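Local coordinates for protein calmodulin, putative (Toxoplasma gondii, PDB 6TJ6) that binds calcium through an EF-hand and, as a calmodulin-like protein resembling myosin essential light chains, probably grips partner chains with its two lobes, at residues A13-D18 / V29-S34; K75-F80 / I124-F129; P6-A11 / M51-F56. All coordinates share one frame; numbering follows the deposited sequence.

Interactions 1 and 3 lie in the N-terminal half of this calmodulin-like chain, with centres about 9 Å apart; interaction 2 lies in the C-terminal half, its centre about 24 Å and 27 Å from those of interactions 1 and 3. Helix 7-15 takes part in both interactions 1 and 3, facing helix 26-34 in the former and the start of helix 53-64 in the latter. These touch where Ala31 meets Phe56 and Ser34 meets Ala11, so the two contacts are continuous. Along the chain, both segments of interaction 1 fall between those of interaction 3; interaction 2 follows, bringing helix 69-78 to helix 127-134. Each half has its own two-stranded antiparallel sheet, consistent with two paired EF-hand lobes.

Interaction 1 (A13-D18 / V29-S34); sequences ALFDTD and VLAIRS
This contact packs the two helices of the first EF-hand together, entering helix 7-15 against exiting helix 26-34, through Phe15 at the end of the one and Leu30, Ala31 and Ser34 on the other. Phe15 and Ala31 bring the backbones nearest, with their CA atoms 5.9 Å apart. The CG of Phe15 lies anti to its own carbonyl carbon (chi1 -77°), which swings the ring across to the exiting helix. There one ring face lies against main chain: Ala31 CA is 4.0 Å from the centroid and 26° off the ring normal, a CH-pi contact, with Leu30 C and Ala31 N over the same face. At the far end of the ring, Phe15 CE1 meets Leu30 CB at 3.5 Å and Phe15 CE2 meets Ser34 CB at 3.5 Å, both partners on the same side of the ring as Ala31 CA, the serine coming obliquely. Ile23 of strand 22-24 packs on both Phe15 and Ala31, tying the helix pair to the small sheet.

Immediately after Phe15 the chain leaves the helix at Asp16, the centre of an inverse gamma turn. Asp16 and Asp18 are calcium-binding residues of this protein, although no calcium is bound to this chain here. Asp16 OD1 accepts a hydrogen bond from Asp20 N and OD2 one from Gly21 N, so backbone N-H groups of the loop hold this carboxylate.

Beside the Phe15 ring, Ser34 turns its hydroxyl back onto its own helix: with chi1 at 77°, OG donates a short 2.5 Å bond to Ala31 O, in the carbonyl plane and on a lone pair.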
ATOM      1  N   ALA A  13       2.967   0.434  -6.498  1.00 49.52           N
ATOM      2  CA  ALA A  13       2.836  -0.342  -5.265  1.00 48.41           C
ATOM      3  C   ALA A  13       1.605  -1.244  -5.287  1.00 51.99           C
ATOM      4  O   ALA A  13       1.634  -2.349  -4.730  1.00 54.98           O
ATOM      5  CB  ALA A  13       2.786   0.593  -4.058  1.00 48.80           C
ATOM      6  N   LEU A  14       0.527  -0.802  -5.935  1.00 49.30           N
ATOM      7  CA  LEU A  14      -0.725  -1.549  -5.910  1.00 51.94           C
ATOM      8  C   LEU A  14      -0.725  -2.715  -6.883  1.00 56.80           C
ATOM      9  O   LEU A  14      -1.396  -3.721  -6.628  1.00 50.78           O
ATOM     10  CB  LEU A  14      -1.903  -0.624  -6.222  1.00 51.80           C
ATOM     11  CG  LEU A  14      -2.256   0.424  -5.163  1.00 55.76           C
ATOM     12  CD1 LEU A  14      -3.325   1.378  -5.675  1.00 56.55           C
ATOM     13  CD2 LEU A  14      -2.696  -0.246  -3.878  1.00 49.31           C
ATOM     14  N   PHE A  15       0.001  -2.613  -7.996  1.00 53.59           N
ATOM     15  CA  PHE A  15      -0.007  -3.688  -8.978  1.00 58.56           C
ATOM     16  C   PHE A  15       1.237  -4.569  -8.930  1.00 60.07           C
ATOM     17  O   PHE A  15       1.362  -5.487  -9.749  1.00 52.32           O
ATOM     18  CB  PHE A  15      -0.210  -3.115 -10.381  1.00 56.04           C
ATOM     19  CG  PHE A  15      -1.635  -2.734 -10.657  1.00 50.73           C
ATOM     20  CD1 PHE A  15      -2.540  -3.680 -11.103  1.00 53.86           C
ATOM     21  CD2 PHE A  15      -2.079  -1.442 -10.436  1.00 52.72           C
ATOM     22  CE1 PHE A  15      -3.859  -3.340 -11.345  1.00 54.30           C
ATOM     23  CE2 PHE A  15      -3.395  -1.099 -10.676  1.00 59.26           C
ATOM     24  CZ  PHE A  15      -4.286  -2.049 -11.132  1.00 55.96           C
ATOM     25  N   ASP A  16       2.147  -4.325  -7.985  1.00 61.10           N
ATOM     26  CA  ASP A  16       3.253  -5.238  -7.697  1.00 54.47           C
ATOM     27  C   ASP A  16       2.708  -6.326  -6.771  1.00 55.52           C
ATOM     28  O   ASP A  16       2.915  -6.326  -5.554  1.00 51.26           O
ATOM     29  CB  ASP A  16       4.422  -4.478  -7.076  1.00 51.00           C
ATOM     30  CG  ASP A  16       5.547  -5.390  -6.628  1.00 48.74           C
ATOM     31  OD1 ASP A  16       5.634  -6.538  -7.109  1.00 47.26           O
ATOM     32  OD2 ASP A  16       6.348  -4.946  -5.774  1.00 44.28           O
ATOM     33  N   THR A  17       1.992  -7.279  -7.374  1.00 52.56           N
ATOM     34  CA  THR A  17       1.223  -8.235  -6.586  1.00 55.83           C
ATOM     35  C   THR A  17       2.112  -9.248  -5.873  1.00 54.83           C
ATOM     36  O   THR A  17       1.709  -9.803  -4.843  1.00 52.71           O
ATOM     37  CB  THR A  17       0.208  -8.955  -7.481  1.00 60.14           C
ATOM     38  OG1 THR A  17       0.881  -9.559  -8.590  1.00 64.54           O
ATOM     39  CG2 THR A  17      -0.827  -7.970  -7.995  1.00 60.39           C
ATOM     40  N   ASP A  18       3.309  -9.517  -6.397  1.00 53.49           N
ATOM     41  CA  ASP A  18       4.255 -10.357  -5.672  1.00 49.02           C
ATOM     42  C   ASP A  18       5.055  -9.584  -4.633  1.00 50.63           C
ATOM     43  O   ASP A  18       5.744 -10.205  -3.817  1.00 47.54           O
ATOM     44  CB  ASP A  18       5.221 -11.039  -6.645  1.00 50.78           C
ATOM     45  CG  ASP A  18       4.511 -11.850  -7.710  1.00 60.28           C
ATOM     46  OD1 ASP A  18       4.471 -11.400  -8.874  1.00 71.36           O
ATOM     47  OD2 ASP A  18       3.985 -12.934  -7.385  1.00 66.19           O
ATOM     48  N   VAL A  29       0.383  -3.496 -17.891  1.00 45.10           N
ATOM     49  CA  VAL A  29      -0.639  -2.744 -18.616  1.00 44.15           C
ATOM     50  C   VAL A  29      -1.691  -2.228 -17.647  1.00 41.80           C
ATOM     51  O   VAL A  29      -2.052  -1.043 -17.669  1.00 49.87           O
ATOM     52  CB  VAL A  29      -1.261  -3.609 -19.727  1.00 55.07           C
ATOM     53  CG1 VAL A  29      -2.433  -2.886 -20.365  1.00 60.12           C
ATOM     54  CG2 VAL A  29      -0.214  -3.954 -20.771  1.00 51.82           C
ATOM     55  N   LEU A  30      -2.142  -3.092 -16.734  1.00 46.75           N
ATOM     56  CA  LEU A  30      -3.141  -2.679 -15.755  1.00 44.85           C
ATOM     57  C   LEU A  30      -2.665  -1.459 -14.980  1.00 46.84           C
ATOM     58  O   LEU A  30      -3.364  -0.437 -14.925  1.00 55.16           O
ATOM     59  CB  LEU A  30      -3.465  -3.842 -14.814  1.00 52.30           C
ATOM     60  CG  LEU A  30      -4.671  -4.699 -15.215  1.00 56.57           C
ATOM     61  CD1 LEU A  30      -4.720  -4.946 -16.720  1.00 58.21           C
ATOM     62  CD2 LEU A  30      -4.656  -6.018 -14.462  1.00 48.41           C
ATOM     63  N   ALA A  31      -1.449  -1.526 -14.426  1.00 49.95           N
ATOM     64  CA  ALA A  31      -0.901  -0.372 -13.722  1.00 50.79           C
ATOM     65  C   ALA A  31      -1.020   0.878 -14.580  1.00 47.21           C
ATOM     66  O   ALA A  31      -1.593   1.889 -14.151  1.00 47.36           O
ATOM     67  CB  ALA A  31       0.558  -0.629 -13.337  1.00 45.15           C
ATOM     68  N   ILE A  32      -0.560   0.793 -15.831  1.00 47.09           N
ATOM     69  CA  ILE A  32      -0.633   1.946 -16.719  1.00 50.78           C
ATOM     70  C   ILE A  32      -2.077   2.407 -16.852  1.00 52.04           C
ATOM     71  O   ILE A  32      -2.403   3.575 -16.596  1.00 44.82           O
ATOM     72  CB  ILE A  32      -0.007   1.612 -18.084  1.00 56.75           C
ATOM     73  CG1 ILE A  32       1.477   1.287 -17.907  1.00 50.39           C
ATOM     74  CG2 ILE A  32      -0.187   2.766 -19.052  1.00 51.59           C
ATOM     75  CD1 ILE A  32       2.151   0.746 -19.154  1.00 50.68           C
ATOM     76  N   ARG A  33      -2.979   1.477 -17.183  1.00 43.88           N
ATOM     77  CA  ARG A  33      -4.368   1.865 -17.375  1.00 48.68           C
ATOM     78  C   ARG A  33      -4.981   2.390 -16.088  1.00 51.57           C
ATOM     79  O   ARG A  33      -5.894   3.223 -16.134  1.00 48.37           O
ATOM     80  CB  ARG A  33      -5.182   0.686 -17.915  1.00 52.40           C
ATOM     81  CG  ARG A  33      -4.776   0.253 -19.314  1.00 51.86           C
ATOM     82  CD  ARG A  33      -5.862  -0.576 -19.989  1.00 53.62           C
ATOM     83  NE  ARG A  33      -5.547  -0.838 -21.391  1.00 60.25           N
ATOM     84  CZ  ARG A  33      -5.423  -2.051 -21.920  1.00 65.94           C
ATOM     85  NH1 ARG A  33      -5.603  -3.131 -21.170  1.00 64.68           N
ATOM     86  NH2 ARG A  33      -5.126  -2.182 -23.206  1.00 68.12           N
ATOM     87  N   SER A  34      -4.474   1.950 -14.932  1.00 48.65           N
ATOM     88  CA  SER A  34      -5.042   2.425 -13.678  1.00 54.34           C
ATOM     89  C   SER A  34      -4.807   3.915 -13.472  1.00 57.22           C
ATOM     90  O   SER A  34      -5.541   4.543 -12.700  1.00 53.87           O
ATOM     91  CB  SER A  34      -4.473   1.636 -12.497  1.00 54.49           C
ATOM     92  OG  SER A  34      -3.158   2.058 -12.176  1.00 51.96           O
TER

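Interaction 2 (K75-F80 / I124-F129); sequences KSFKAF and IQYANF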
ATOM      1  N   LYS A  75     -12.642  12.714 -23.764  1.00 77.75           N
ATOM      2  CA  LYS A  75     -12.753  12.543 -25.209  1.00 77.27           C
ATOM      3  C   LYS A  75     -13.315  11.175 -25.565  1.00 74.24           C
ATOM      4  O   LYS A  75     -14.108  11.049 -26.505  1.00 80.61           O
ATOM      5  CB  LYS A  75     -11.376  12.747 -25.845  1.00 81.06           C
ATOM      6  CG  LYS A  75     -11.378  12.921 -27.351  1.00 88.01           C
ATOM      7  CD  LYS A  75     -10.083  13.577 -27.812  1.00 92.14           C
ATOM      8  CE  LYS A  75      -9.121  12.574 -28.429  1.00 93.07           C
ATOM      9  NZ  LYS A  75      -9.489  12.261 -29.838  1.00 89.35           N
ATOM     10  N   SER A  76     -12.909  10.137 -24.830  1.00 72.57           N
ATOM     11  CA  SER A  76     -13.461   8.805 -25.059  1.00 72.68           C
ATOM     12  C   SER A  76     -14.936   8.746 -24.683  1.00 73.12           C
ATOM     13  O   SER A  76     -15.736   8.116 -25.384  1.00 74.79           O
ATOM     14  CB  SER A  76     -12.667   7.761 -24.273  1.00 69.78           C
ATOM     15  OG  SER A  76     -11.305   7.751 -24.661  1.00 71.58           O
ATOM     16  N   PHE A  77     -15.313   9.387 -23.574  1.00 73.87           N
ATOM     17  CA  PHE A  77     -16.718   9.410 -23.175  1.00 67.30           C
ATOM     18  C   PHE A  77     -17.573  10.163 -24.187  1.00 72.14           C
ATOM     19  O   PHE A  77     -18.710   9.764 -24.469  1.00 77.01           O
ATOM     20  CB  PHE A  77     -16.869  10.036 -21.790  1.00 64.99           C
ATOM     21  CG  PHE A  77     -16.786   9.052 -20.661  1.00 66.49           C
ATOM     22  CD1 PHE A  77     -17.810   8.150 -20.429  1.00 70.39           C
ATOM     23  CD2 PHE A  77     -15.689   9.045 -19.815  1.00 63.05           C
ATOM     24  CE1 PHE A  77     -17.737   7.247 -19.384  1.00 62.42           C
ATOM     25  CE2 PHE A  77     -15.610   8.148 -18.769  1.00 60.27           C
ATOM     26  CZ  PHE A  77     -16.635   7.248 -18.552  1.00 66.49           C
ATOM     27  N   LYS A  78     -17.044  11.258 -24.744  1.00 72.17           N
ATOM     28  CA  LYS A  78     -17.839  12.092 -25.640  1.00 75.97           C
ATOM     29  C   LYS A  78     -18.223  11.368 -26.925  1.00 75.49           C
ATOM     30  O   LYS A  78     -19.181  11.778 -27.591  1.00 72.15           O
ATOM     31  CB  LYS A  78     -17.082  13.379 -25.977  1.00 76.37           C
ATOM     32  CG  LYS A  78     -17.972  14.472 -26.548  1.00 80.39           C
ATOM     33  CD  LYS A  78     -17.180  15.511 -27.320  1.00 83.57           C
ATOM     34  CE  LYS A  78     -18.105  16.518 -27.992  1.00 84.54           C
ATOM     35  NZ  LYS A  78     -18.233  16.291 -29.460  1.00 85.88           N
ATOM     36  N   ALA A  79     -17.503  10.305 -27.289  1.00 76.31           N
ATOM     37  CA  ALA A  79     -17.881   9.514 -28.454  1.00 80.94           C
ATOM     38  C   ALA A  79     -19.240   8.852 -28.282  1.00 82.27           C
ATOM     39  O   ALA A  79     -19.901   8.550 -29.281  1.00 84.60           O
ATOM     40  CB  ALA A  79     -16.817   8.454 -28.739  1.00 78.74           C
ATOM     41  N   PHE A  80     -19.672   8.623 -27.042  1.00 80.57           N
ATOM     42  CA  PHE A  80     -20.972   8.035 -26.757  1.00 80.82           C
ATOM     43  C   PHE A  80     -21.949   9.064 -26.202  1.00 91.08           C
ATOM     44  O   PHE A  80     -22.972   8.695 -25.619  1.00 94.35           O
ATOM     45  CB  PHE A  80     -20.815   6.859 -25.797  1.00 76.56           C
ATOM     46  CG  PHE A  80     -19.713   5.917 -26.185  1.00 78.81           C
ATOM     47  CD1 PHE A  80     -19.915   4.964 -27.170  1.00 79.44           C
ATOM     48  CD2 PHE A  80     -18.471   5.993 -25.572  1.00 77.96           C
ATOM     49  CE1 PHE A  80     -18.901   4.098 -27.534  1.00 77.61           C
ATOM     50  CE2 PHE A  80     -17.451   5.132 -25.931  1.00 74.86           C
ATOM     51  CZ  PHE A  80     -17.666   4.181 -26.914  1.00 76.05           C
ATOM     52  N   ILE A 124     -24.842  10.333 -16.988  1.00115.56           N
ATOM     53  CA  ILE A 124     -23.560  10.485 -16.310  1.00107.89           C
ATOM     54  C   ILE A 124     -22.861  11.699 -16.897  1.00117.19           C
ATOM     55  O   ILE A 124     -22.598  11.741 -18.103  1.00117.88           O
ATOM     56  CB  ILE A 124     -22.673   9.237 -16.456  1.00 97.91           C
ATOM     57  CG1 ILE A 124     -23.307   8.036 -15.750  1.00 90.74           C
ATOM     58  CG2 ILE A 124     -21.277   9.512 -15.911  1.00 92.22           C
ATOM     59  CD1 ILE A 124     -22.442   6.792 -15.779  1.00 78.53           C
ATOM     60  N   GLN A 125     -22.538  12.673 -16.046  1.00121.07           N
ATOM     61  CA  GLN A 125     -21.877  13.885 -16.515  1.00122.43           C
ATOM     62  C   GLN A 125     -20.476  13.626 -17.064  1.00115.62           C
ATOM     63  O   GLN A 125     -19.884  14.538 -17.649  1.00122.18           O
ATOM     64  CB  GLN A 125     -21.814  14.911 -15.379  1.00126.38           C
ATOM     65  CG  GLN A 125     -23.164  15.248 -14.750  1.00130.53           C
ATOM     66  CD  GLN A 125     -24.040  16.115 -15.639  1.00133.97           C
ATOM     67  OE1 GLN A 125     -24.447  15.703 -16.724  1.00136.43           O
ATOM     68  NE2 GLN A 125     -24.336  17.323 -15.176  1.00134.15           N
ATOM     69  N   TYR A 126     -19.964  12.403 -16.910  1.00100.54           N
ATOM     70  CA  TYR A 126     -18.612  11.943 -17.242  1.00 88.94           C
ATOM     71  C   TYR A 126     -17.489  12.969 -17.080  1.00 90.36           C
ATOM     72  O   TYR A 126     -16.419  12.613 -16.577  1.00 89.36           O
ATOM     73  CB  TYR A 126     -18.579  11.320 -18.649  1.00 82.58           C
ATOM     74  CG  TYR A 126     -18.833  12.197 -19.861  1.00 84.21           C
ATOM     75  CD1 TYR A 126     -17.838  13.018 -20.377  1.00 83.56           C
ATOM     76  CD2 TYR A 126     -20.041  12.131 -20.544  1.00 77.40           C
ATOM     77  CE1 TYR A 126     -18.058  13.789 -21.505  1.00 79.43           C
ATOM     78  CE2 TYR A 126     -20.267  12.897 -21.675  1.00 80.08           C
ATOM     79  CZ  TYR A 126     -19.273  13.726 -22.149  1.00 84.28           C
ATOM     80  OH  TYR A 126     -19.491  14.493 -23.272  1.00 85.92           O
ATOM     81  N   ALA A 127     -17.684  14.224 -17.488  1.00 91.70           N
ATOM     82  CA  ALA A 127     -16.675  15.241 -17.199  1.00 91.13           C
ATOM     83  C   ALA A 127     -16.492  15.398 -15.693  1.00 92.96           C
ATOM     84  O   ALA A 127     -15.388  15.227 -15.161  1.00 87.40           O
ATOM     85  CB  ALA A 127     -17.061  16.573 -17.842  1.00 99.37           C
ATOM     86  N   ASN A 128     -17.583  15.713 -14.989  1.00 96.00           N
ATOM     87  CA  ASN A 128     -17.555  15.742 -13.529  1.00 99.00           C
ATOM     88  C   ASN A 128     -17.093  14.405 -12.965  1.00 91.75           C
ATOM     89  O   ASN A 128     -16.354  14.360 -11.974  1.00 90.45           O
ATOM     90  CB  ASN A 128     -18.943  16.101 -12.997  1.00102.58           C
ATOM     91  CG  ASN A 128     -18.926  16.513 -11.539  1.00109.82           C
ATOM     92  OD1 ASN A 128     -17.922  17.011 -11.032  0.50110.72           O
ATOM     93  ND2 ASN A 128     -20.047  16.312 -10.856  0.50111.79           N
ATOM     94  N   PHE A 129     -17.498  13.306 -13.600  1.00 89.26           N
ATOM     95  CA  PHE A 129     -17.136  11.977 -13.117  1.00 85.76           C
ATOM     96  C   PHE A 129     -15.642  11.715 -13.286  1.00 83.46           C
ATOM     97  O   PHE A 129     -14.968  11.280 -12.344  1.00 86.22           O
ATOM     98  CB  PHE A 129     -17.979  10.930 -13.848  1.00 84.48           C
ATOM     99  CG  PHE A 129     -17.479   9.524 -13.703  1.00 85.53           C
ATOM    100  CD1 PHE A 129     -17.504   8.884 -12.474  1.00 87.69           C
ATOM    101  CD2 PHE A 129     -17.016   8.831 -14.809  1.00 80.05           C
ATOM    102  CE1 PHE A 129     -17.052   7.580 -12.349  1.00 84.43           C
ATOM    103  CE2 PHE A 129     -16.565   7.531 -14.691  1.00 78.26           C
ATOM    104  CZ  PHE A 129     -16.583   6.903 -13.459  1.00 78.55           C
TER
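The phenolic oxygen of Tyr126, hydrogen-bonded to Asp81 OD2, also rests against Lys78, whose CG lies 3.6 Å from Tyr126 OH. Asp81 belongs to a sequence pattern resembling an EF-hand calcium loop, with no metal bound there. The tyrosine ring reaches this site across the end of helix 69-78, from the N-cap of helix 127-134; with CG between the backbone N and carbonyl carbon (chi1 66°), the ring is laid alongside Phe77 and its OH carried to Asp81.

Phe77 and Tyr126 pass each other in opposite directions. Their planes are 8° from parallel, yet the centroids stand 5.5 Å apart, so the rings barely overlap. What each ring face receives is the other residue's methylene: Phe77 CB lies 3.7 Å from the Tyr126 centroid, and Tyr126 CB lies 3.8 Å from the Phe77 centroid. These reciprocal CH-pi contacts join helix 69-78 to the residue that precedes helix 127-134. Farther along, Phe77 CZ meets Phe129 CE2 at 3.9 Å, near the plane of the Phe129 ring at its edge. Val88 of strand 88-89 packs on both Phe77 and Tyr126.

The chemistry is thus mainly apolar, with one tyrosine hydroxyl paired with a carboxylate, linking the C-terminal lobe's core to the beginning of the loop after helix 69-78.

Interaction 3 (P6-A11 / M51-F56); sequences PRVREA and MAWPDF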
ATOM      1  N   PRO A   6       1.289  10.175  -4.323  1.00 96.41           N
ATOM      2  CA  PRO A   6       1.288  10.413  -5.772  1.00 86.55           C
ATOM      3  C   PRO A   6       0.801   9.193  -6.544  1.00 75.61           C
ATOM      4  O   PRO A   6       1.062   8.049  -6.168  1.00 67.91           O
ATOM      5  CB  PRO A   6       2.755  10.732  -6.076  1.00 88.38           C
ATOM      6  CG  PRO A   6       3.252  11.349  -4.809  1.00 88.78           C
ATOM      7  CD  PRO A   6       2.550  10.607  -3.696  1.00 93.98           C
ATOM      8  N   ARG A   7       0.098   9.458  -7.648  1.00 73.81           N
ATOM      9  CA  ARG A   7      -0.712   8.425  -8.288  1.00 59.90           C
ATOM     10  C   ARG A   7       0.145   7.337  -8.933  1.00 51.69           C
ATOM     11  O   ARG A   7      -0.182   6.149  -8.833  1.00 52.22           O
ATOM     12  CB  ARG A   7      -1.646   9.068  -9.314  1.00 66.95           C
ATOM     13  CG  ARG A   7      -2.686   8.125  -9.889  1.00 82.43           C
ATOM     14  CD  ARG A   7      -3.752   8.871 -10.686  1.00 92.43           C
ATOM     15  NE  ARG A   7      -4.705   9.571  -9.827  1.00 94.59           N
ATOM     16  CZ  ARG A   7      -5.717   8.978  -9.201  1.00 94.17           C
ATOM     17  NH1 ARG A   7      -5.904   7.670  -9.330  1.00 88.06           N
ATOM     18  NH2 ARG A   7      -6.539   9.685  -8.440  1.00 93.08           N
ATOM     19  N   VAL A   8       1.243   7.713  -9.594  1.00 49.83           N
ATOM     20  CA  VAL A   8       2.044   6.730 -10.324  1.00 53.08           C
ATOM     21  C   VAL A   8       2.752   5.787  -9.357  1.00 47.21           C
ATOM     22  O   VAL A   8       2.755   4.560  -9.542  1.00 46.95           O
ATOM     23  CB  VAL A   8       3.043   7.444 -11.255  1.00 52.55           C
ATOM     24  CG1 VAL A   8       4.067   6.465 -11.800  1.00 49.44           C
ATOM     25  CG2 VAL A   8       2.307   8.141 -12.394  1.00 49.08           C
ATOM     26  N   ARG A   9       3.373   6.347  -8.315  1.00 47.23           N
ATOM     27  CA  ARG A   9       4.056   5.525  -7.321  1.00 49.90           C
ATOM     28  C   ARG A   9       3.083   4.586  -6.621  1.00 47.03           C
ATOM     29  O   ARG A   9       3.384   3.400  -6.408  1.00 51.66           O
ATOM     30  CB  ARG A   9       4.769   6.428  -6.309  1.00 52.67           C
ATOM     31  CG  ARG A   9       5.527   5.691  -5.219  1.00 58.70           C
ATOM     32  CD  ARG A   9       6.423   6.635  -4.422  1.00 70.05           C
ATOM     33  NE  ARG A   9       7.836   6.470  -4.759  1.00 80.35           N
ATOM     34  CZ  ARG A   9       8.588   7.405  -5.329  1.00 78.39           C
ATOM     35  NH1 ARG A   9       9.864   7.160  -5.597  1.00 75.78           N
ATOM     36  NH2 ARG A   9       8.070   8.591  -5.621  1.00 86.54           N
ATOM     37  N   GLU A  10       1.899   5.094  -6.273  1.00 51.66           N
ATOM     38  CA  GLU A  10       0.886   4.248  -5.655  1.00 48.02           C
ATOM     39  C   GLU A  10       0.425   3.151  -6.604  1.00 55.10           C
ATOM     40  O   GLU A  10       0.183   2.021  -6.174  1.00 48.73           O
ATOM     41  CB  GLU A  10      -0.303   5.092  -5.205  1.00 55.39           C
ATOM     42  CG  GLU A  10      -1.289   4.328  -4.346  1.00 64.89           C
ATOM     43  CD  GLU A  10      -2.569   5.094  -4.116  1.00 77.18           C
ATOM     44  OE1 GLU A  10      -3.301   5.340  -5.099  0.50 76.31           O
ATOM     45  OE2 GLU A  10      -2.839   5.457  -2.953  0.50 78.91           O
ATOM     46  N   ALA A  11       0.293   3.461  -7.896  1.00 52.77           N
ATOM     47  CA  ALA A  11      -0.107   2.436  -8.855  1.00 50.47           C
ATOM     48  C   ALA A  11       0.933   1.328  -8.936  1.00 43.17           C
ATOM     49  O   ALA A  11       0.586   0.137  -8.986  1.00 48.74           O
ATOM     50  CB  ALA A  11      -0.335   3.064 -10.230  1.00 51.79           C
ATOM     51  N   MET A  51       9.183  -4.334 -15.301  1.00 56.51           N
ATOM     52  CA  MET A  51       9.665  -3.011 -14.927  1.00 52.13           C
ATOM     53  C   MET A  51       9.847  -2.937 -13.419  1.00 51.78           C
ATOM     54  O   MET A  51       8.938  -3.294 -12.663  1.00 51.54           O
ATOM     55  CB  MET A  51       8.694  -1.910 -15.370  1.00 47.94           C
ATOM     56  CG  MET A  51       8.693  -1.582 -16.851  1.00 49.17           C
ATOM     57  SD  MET A  51       7.762  -0.062 -17.134  1.00 54.87           S
ATOM     58  CE  MET A  51       7.577  -0.080 -18.912  1.00 55.56           C
ATOM     59  N   ALA A  52      11.015  -2.469 -12.990  1.00 45.47           N
ATOM     60  CA  ALA A  52      11.178  -1.989 -11.629  1.00 47.06           C
ATOM     61  C   ALA A  52      10.691  -0.543 -11.551  1.00 47.92           C
ATOM     62  O   ALA A  52      10.308   0.063 -12.557  1.00 45.50           O
ATOM     63  CB  ALA A  52      12.636  -2.122 -11.188  1.00 45.72           C
ATOM     64  N   TRP A  53      10.698   0.028 -10.345  1.00 51.63           N
ATOM     65  CA  TRP A  53      10.170   1.381 -10.162  1.00 50.50           C
ATOM     66  C   TRP A  53      10.831   2.435 -11.045  1.00 49.67           C
ATOM     67  O   TRP A  53      10.104   3.263 -11.615  1.00 47.62           O
ATOM     68  CB  TRP A  53      10.269   1.805  -8.691  1.00 51.00           C
ATOM     69  CG  TRP A  53      10.085   3.291  -8.524  1.00 52.57           C
ATOM     70  CD1 TRP A  53      11.020   4.198  -8.106  1.00 50.65           C
ATOM     71  CD2 TRP A  53       8.900   4.043  -8.812  1.00 50.81           C
ATOM     72  NE1 TRP A  53      10.480   5.463  -8.098  1.00 49.56           N
ATOM     73  CE2 TRP A  53       9.181   5.396  -8.528  1.00 48.05           C
ATOM     74  CE3 TRP A  53       7.623   3.701  -9.273  1.00 49.58           C
ATOM     75  CZ2 TRP A  53       8.231   6.406  -8.688  1.00 41.72           C
ATOM     76  CZ3 TRP A  53       6.683   4.706  -9.436  1.00 45.09           C
ATOM     77  CH2 TRP A  53       6.993   6.042  -9.145  1.00 43.10           C
ATOM     78  N   PRO A  54      12.163   2.498 -11.178  1.00 49.09           N
ATOM     79  CA  PRO A  54      12.735   3.511 -12.084  1.00 54.49           C
ATOM     80  C   PRO A  54      12.195   3.412 -13.500  1.00 55.16           C
ATOM     81  O   PRO A  54      11.824   4.435 -14.097  1.00 52.21           O
ATOM     82  CB  PRO A  54      14.241   3.220 -12.020  1.00 52.56           C
ATOM     83  CG  PRO A  54      14.440   2.603 -10.677  1.00 52.91           C
ATOM     84  CD  PRO A  54      13.219   1.757 -10.461  1.00 44.27           C
ATOM     85  N   ASP A  55      12.111   2.191 -14.039  1.00 47.27           N
ATOM     86  CA  ASP A  55      11.568   1.990 -15.380  1.00 51.41           C
ATOM     87  C   ASP A  55      10.137   2.503 -15.481  1.00 51.33           C
ATOM     88  O   ASP A  55       9.790   3.218 -16.428  1.00 48.29           O
ATOM     89  CB  ASP A  55      11.621   0.506 -15.753  1.00 58.27           C
ATOM     90  CG  ASP A  55      12.967  -0.121 -15.466  1.00 63.32           C
ATOM     91  OD1 ASP A  55      13.996   0.500 -15.801  1.00 66.65           O
ATOM     92  OD2 ASP A  55      12.993  -1.235 -14.899  1.00 63.05           O
ATOM     93  N   PHE A  56       9.290   2.139 -14.512  1.00 49.43           N
ATOM     94  CA  PHE A  56       7.879   2.508 -14.578  1.00 48.12           C
ATOM     95  C   PHE A  56       7.693   4.013 -14.435  1.00 51.70           C
ATOM     96  O   PHE A  56       6.894   4.617 -15.162  1.00 49.79           O
ATOM     97  CB  PHE A  56       7.094   1.763 -13.497  1.00 42.67           C
ATOM     98  CG  PHE A  56       5.611   2.018 -13.529  1.00 43.81           C
ATOM     99  CD1 PHE A  56       4.822   1.474 -14.535  1.00 47.33           C
ATOM    100  CD2 PHE A  56       5.003   2.778 -12.539  1.00 41.38           C
ATOM    101  CE1 PHE A  56       3.455   1.693 -14.569  1.00 44.65           C
ATOM    102  CE2 PHE A  56       3.636   3.002 -12.563  1.00 47.24           C
ATOM    103  CZ  PHE A  56       2.858   2.458 -13.582  1.00 45.89           C
TER
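The first turns of helices 7-15 and 53-64 face each other at moderate backbone spacing, Arg9 and Trp53 having CA atoms 7.9 Å apart and Val8 and Phe56 8.4 Å, so side chains bridge the gap. Trp53 makes the largest single contribution. Its CG lies anti to the backbone N (chi1 165°), extending the indole so that CH2 reaches Arg9 CA at 3.5 Å. The arginine then runs over one indole face, crossing at about a right angle and bending at chi3; Arg9 CZ comes 3.5 Å from Trp53 CZ2. The planes stand 43° apart, so the guanidinium is tilted rather than stacked flat. The 3.1 Å approach of Arg9 NH1 to Trp53 NE1 sets two donors side by side and is no hydrogen bond.

Beside this, Val8 CG1 touches Phe56 CE2 at 3.6 Å. Val8 O meets the edges of both rings, lying 3.5 Å from Phe56 CE2 in the plane of that ring. At the start of helix 53-64, the backbone N of Ala52, its N-cap, donates to Asp55 OD2 (3.0 Å), while Met51 pairs through backbone hydrogen bonds with Ile23 of the neighbouring strand.

Adhesion between the segments is probably mainly dispersive, with the positive guanidinium over part of the indole and the Val8 carbonyl oxygen probably favoured by slightly positive ring edges; it joins the first helix of the N-terminal lobe to its last.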